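Local atomic coordinates of (2Z,6E)-hedycaryol synthase (Kitasatospora setae, PDB entry 4MC3), a protein that catalyses the magnesium-dependent 1,11-cyclization of (2E,6E)-farnesyl diphosphate, with addition of water, to (2Z,6E)-hedycaryol and diphosphate. Residues 276-279 and 280-284. Residues are numbered along the deposited sequence; the frame is centred on the assembly and turned at random.
Sequences LEEL and DRQAL
The last turns of helix 250-282 carry a surface salt-bridge network in which Arg281 reaches back to Glu277 and Glu278. Of its two ion pairs, that with Glu278 is the closer: NH2 of Arg281 donates to OE1 of Glu278 over 3.2 Å, meeting the oxygen nearly along its C-O axis, and OE1 lies only 8° out of the guanidinium plane. Glu277 runs alongside the arginine, and its OE1 stands 3.6 Å from NH1 of Arg281; the two flat groups are almost perpendicular, and a water accepting from Arg281 NH2 makes a weak bond to that same carboxylate oxygen. Glu278 reaches Arg281 with one oxygen and Gln282 with the other; its CG is anti to the backbone N (chi1 171°) and the chain bends at chi2. Its OE2 thus receives NE2 of Gln282 at 3.0 Å, on the anti side of the carboxylate, while OE1 of Gln282 bonds to Ser199. With an alanine here, Arg281 would probably keep only the longer Glu277 pair of this network, and NE2 of Gln282 would lose its carboxylate partner. The regular bonding then fades: Arg281 N still bonds well to Glu277 O at 3.2 Å, but Gln282 N bonds only weakly to Glu278 O and Leu279 O. Asp280 is salt-bridged to Arg289 of helix 286-309. Ala283, with positive phi (56°), is the first residue to leave helical geometry, and beyond it CD1 of Leu284 packs tightly against CD2 of Leu279 at 3.5 Å; both leucines touch Val200. This is a helix C-terminus closed by a hydrophobic contact across the turn, where helix 250-282 gives way to helix 286-309 in the all-alpha class I terpene synthase fold.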
# COMPACT_ATOMS: atom_id res chain seq x y z
N LEU A 276 20.54 -7.42 4.63
CA LEU A 276 21.92 -7.37 4.19
C LEU A 276 22.63 -8.70 4.38
O LEU A 276 23.35 -9.16 3.48
CB LEU A 276 22.66 -6.23 4.89
CG LEU A 276 22.20 -4.83 4.48
CD1 LEU A 276 22.85 -3.72 5.30
CD2 LEU A 276 22.45 -4.60 2.99
N GLU A 277 22.43 -9.34 5.53
CA GLU A 277 23.02 -10.66 5.82
C GLU A 277 22.50 -11.74 4.88
O GLU A 277 23.25 -12.60 4.38
CB GLU A 277 22.74 -11.06 7.28
CG GLU A 277 23.30 -10.09 8.31
CD GLU A 277 22.86 -10.39 9.75
OE1 GLU A 277 22.24 -11.47 10.01
OE2 GLU A 277 23.14 -9.53 10.62
N GLU A 278 21.20 -11.68 4.58
CA GLU A 278 20.59 -12.68 3.73
C GLU A 278 21.08 -12.52 2.28
O GLU A 278 21.21 -13.51 1.57
CB GLU A 278 19.04 -12.57 3.78
CG GLU A 278 18.26 -13.43 2.77
CD GLU A 278 18.43 -14.94 3.02
OE1 GLU A 278 18.97 -15.30 4.08
OE2 GLU A 278 18.01 -15.78 2.18
N LEU A 279 21.30 -11.28 1.83
CA LEU A 279 21.81 -11.08 0.45
C LEU A 279 23.18 -11.79 0.28
O LEU A 279 23.45 -12.41 -0.74
CB LEU A 279 21.89 -9.59 0.12
CG LEU A 279 20.51 -8.88 0.03
CD1 LEU A 279 20.70 -7.39 -0.14
CD2 LEU A 279 19.67 -9.43 -1.11
N ASP A 280 24.04 -11.70 1.31
CA ASP A 280 25.35 -12.42 1.37
C ASP A 280 25.21 -13.96 1.33
O ASP A 280 25.95 -14.63 0.62
CB ASP A 280 26.08 -11.95 2.62
CG ASP A 280 26.54 -10.49 2.50
OD1 ASP A 280 26.48 -9.92 1.40
OD2 ASP A 280 26.98 -9.91 3.52
N ARG A 281 24.28 -14.53 2.08
CA ARG A 281 23.99 -15.96 2.06
C ARG A 281 23.54 -16.49 0.69
O ARG A 281 23.77 -17.67 0.39
CB ARG A 281 22.91 -16.29 3.10
CG ARG A 281 23.40 -16.18 4.53
CD ARG A 281 22.39 -16.75 5.50
NE ARG A 281 22.55 -16.16 6.83
CZ ARG A 281 21.77 -15.22 7.36
NH1 ARG A 281 22.03 -14.77 8.59
NH2 ARG A 281 20.72 -14.72 6.69
N GLN A 282 22.93 -15.63 -0.12
CA GLN A 282 22.43 -16.06 -1.43
C GLN A 282 23.48 -15.97 -2.53
O GLN A 282 23.33 -16.61 -3.57
CB GLN A 282 21.16 -15.28 -1.82
CG GLN A 282 19.96 -15.69 -0.98
CD GLN A 282 18.62 -15.29 -1.56
OE1 GLN A 282 18.43 -15.23 -2.78
NE2 GLN A 282 17.66 -15.04 -0.67
N ALA A 283 24.54 -15.21 -2.30
CA ALA A 283 25.60 -15.03 -3.29
C ALA A 283 25.06 -14.51 -4.62
O ALA A 283 25.32 -15.04 -5.68
CB ALA A 283 26.39 -16.31 -3.50
N LEU A 284 24.36 -13.39 -4.55
CA LEU A 284 23.70 -12.79 -5.72
C LEU A 284 24.64 -11.95 -6.58
O LEU A 284 25.64 -11.40 -6.11
CB LEU A 284 22.58 -11.89 -5.21
CG LEU A 284 21.51 -12.62 -4.44
CD1 LEU A 284 20.69 -11.62 -3.62
CD2 LEU A 284 20.65 -13.43 -5.39
O HOH W 1 25.07 -7.32 1.76
O HOH W 2 19.55 -12.31 7.98